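Local coordinates for phosphoinositol-specific phospholipase C (Pseudomonas sp., PDB 5FYP), which probably cleaves phosphoinositides in a calcium-dependent manner, as a bacterial phosphoinositide-specific phospholipase C with a TIM-barrel-type catalytic domain, at residues I258-G263 / I277-Y282. Sequence-based numbering, arbitrary orientation.
Sequences IGRVWG and INLSAY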
loop_
_atom_site.group_PDB
_atom_site.type_symbol
_atom_site.label_atom_id
_atom_site.label_comp_id
_atom_site.label_asym_id
_atom_site.label_seq_id
_atom_site.Cartn_x
_atom_site.Cartn_y
_atom_site.Cartn_z
ATOM N N ILE A 258 2.165 0.677 9.655
ATOM C CA ILE A 258 2.870 1.378 8.582
ATOM C C ILE A 258 2.082 2.612 8.193
ATOM O O ILE A 258 0.959 2.516 7.639
ATOM C CB ILE A 258 3.119 0.481 7.371
ATOM C CG1 ILE A 258 3.801 -0.823 7.758
ATOM C CG2 ILE A 258 3.909 1.227 6.310
ATOM C CD1 ILE A 258 5.106 -0.675 8.497
ATOM N N GLY A 259 2.649 3.787 8.466
ATOM C CA GLY A 259 2.006 5.066 8.153
ATOM C C GLY A 259 2.429 5.595 6.820
ATOM O O GLY A 259 3.623 5.615 6.513
ATOM N N ARG A 260 1.450 6.085 6.060
ATOM C CA ARG A 260 1.699 6.764 4.781
ATOM C C ARG A 260 1.125 8.165 4.868
ATOM O O ARG A 260 -0.001 8.353 5.342
ATOM C CB ARG A 260 1.069 6.014 3.626
ATOM C CG ARG A 260 1.321 6.648 2.265
ATOM C CD ARG A 260 1.068 5.646 1.137
ATOM N NE ARG A 260 1.240 6.180 -0.212
ATOM C CZ ARG A 260 0.340 6.894 -0.831
ATOM N NH1 ARG A 260 -0.771 7.270 -0.207
ATOM N NH2 ARG A 260 0.574 7.273 -2.088
ATOM N N VAL A 261 1.919 9.140 4.410
ATOM C CA VAL A 261 1.487 10.542 4.334
ATOM C C VAL A 261 1.559 11.008 2.897
ATOM O O VAL A 261 2.631 10.914 2.267
ATOM C CB VAL A 261 2.322 11.467 5.222
ATOM C CG1 VAL A 261 1.977 12.929 4.974
ATOM C CG2 VAL A 261 2.107 11.101 6.678
ATOM N N TRP A 262 0.443 11.506 2.380
ATOM C CA TRP A 262 0.351 12.012 1.024
ATOM C C TRP A 262 0.003 13.501 1.038
ATOM O O TRP A 262 -0.560 14.005 2.012
ATOM C CB TRP A 262 -0.680 11.195 0.216
ATOM C CG TRP A 262 -2.042 11.197 0.810
ATOM C CD1 TRP A 262 -2.543 10.352 1.731
ATOM C CD2 TRP A 262 -3.077 12.139 0.522
ATOM N NE1 TRP A 262 -3.826 10.714 2.066
ATOM C CE2 TRP A 262 -4.178 11.798 1.313
ATOM C CE3 TRP A 262 -3.177 13.236 -0.347
ATOM C CZ2 TRP A 262 -5.383 12.526 1.281
ATOM C CZ3 TRP A 262 -4.376 13.964 -0.386
ATOM C CH2 TRP A 262 -5.449 13.602 0.430
ATOM N N GLY A 263 0.376 14.188 -0.037
ATOM C CA GLY A 263 0.069 15.590 -0.203
ATOM C C GLY A 263 1.032 16.549 0.442
ATOM O O GLY A 263 0.751 17.737 0.465
ATOM N N ILE A 277 7.398 8.961 9.656
ATOM C CA ILE A 277 6.524 8.535 8.566
ATOM C C ILE A 277 7.206 7.397 7.813
ATOM O O ILE A 277 8.297 7.575 7.256
ATOM C CB ILE A 277 6.216 9.697 7.631
ATOM C CG1 ILE A 277 5.446 10.800 8.394
ATOM C CG2 ILE A 277 5.483 9.214 6.405
ATOM C CD1 ILE A 277 5.511 12.170 7.744
ATOM N N ASN A 278 6.548 6.248 7.721
ATOM C CA ASN A 278 7.133 5.146 6.941
ATOM C C ASN A 278 7.140 5.392 5.448
ATOM O O ASN A 278 8.148 5.089 4.796
ATOM C CB ASN A 278 6.407 3.833 7.189
ATOM C CG ASN A 278 6.603 3.290 8.584
ATOM O OD1 ASN A 278 5.685 3.321 9.418
ATOM N ND2 ASN A 278 7.777 2.737 8.844
ATOM N N LEU A 279 6.018 5.854 4.912
ATOM C CA LEU A 279 5.873 6.001 3.460
ATOM C C LEU A 279 5.483 7.446 3.158
ATOM O O LEU A 279 4.359 7.859 3.462
ATOM C CB LEU A 279 4.811 5.028 2.930
ATOM C CG LEU A 279 4.963 3.571 3.310
ATOM C CD1 LEU A 279 3.770 2.755 2.823
ATOM C CD2 LEU A 279 6.267 2.926 2.848
ATOM N N SER A 280 6.408 8.211 2.593
ATOM C CA SER A 280 6.165 9.603 2.262
ATOM C C SER A 280 5.919 9.707 0.775
ATOM O O SER A 280 6.838 9.485 -0.023
ATOM C CB SER A 280 7.375 10.469 2.623
ATOM O OG SER A 280 7.536 10.554 4.021
ATOM N N ALA A 281 4.668 10.007 0.395
ATOM C CA ALA A 281 4.283 9.974 -1.014
ATOM C C ALA A 281 4.579 11.294 -1.697
ATOM O O ALA A 281 4.106 12.336 -1.250
ATOM C CB ALA A 281 2.818 9.649 -1.123
ATOM N N TYR A 282 5.321 11.224 -2.796
ATOM C CA TYR A 282 5.687 12.389 -3.594
ATOM C C TYR A 282 5.340 12.183 -5.055
ATOM O O TYR A 282 5.657 11.144 -5.640
ATOM C CB TYR A 282 7.180 12.644 -3.543
ATOM C CG TYR A 282 7.713 13.063 -2.215
ATOM C CD1 TYR A 282 8.160 12.120 -1.304
ATOM C CD2 TYR A 282 7.850 14.410 -1.873
ATOM C CE1 TYR A 282 8.698 12.494 -0.091
ATOM C CE2 TYR A 282 8.395 14.798 -0.653
ATOM C CZ TYR A 282 8.807 13.834 0.223
ATOM O OH TYR A 282 9.381 14.181 1.406
HETATM O O HOH W 1 3.550 13.513 1.225
HETATM O O HOH W 2 2.058 13.831 -2.346
#
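With CG anti to the backbone N (chi1 -178°) and the chain extended from CG to NE, Arg-260 crosses Leu-279 at about a right angle; Ala-281 CB sits over one face of the guanidinium, offset toward the rim, 3.4 Å from NH2. The two strands, 258-262 and 279-282, are parallel neighbours in a beta-alpha-beta unit of the TIM-barrel-type fold, linked through helix 269-274. Gly-259 O accepts from Leu-279 N, Leu-279 O from Val-261 N (2.9 Å), and Val-261 O from Ala-281 N, nearly straight at 173°. Ahead of this run, the CB of Asn-278 points toward strand 258-262, and OD1 receives Gly-259 N in the carbonyl plane, on a lone pair, at 3.2 Å, while ND2 reaches Ile-20 O and Asn-18 O. An alanine here would probably cost Gly-259 N its acceptor and the two carbonyls this donor. On the face opposite Arg-260, Val-261 CG2 packs crosswise on Ile-277 CD1 at 3.7 Å. Arg-260 NH2 also forms a salt bridge with Glu-48, a calcium ligand, making the arginine a second-shell residue of the metal site. At the C-terminal end of the strand pair, one water donates to both Val-261 O (2.9 Å) and Ala-281 O (2.8 Å).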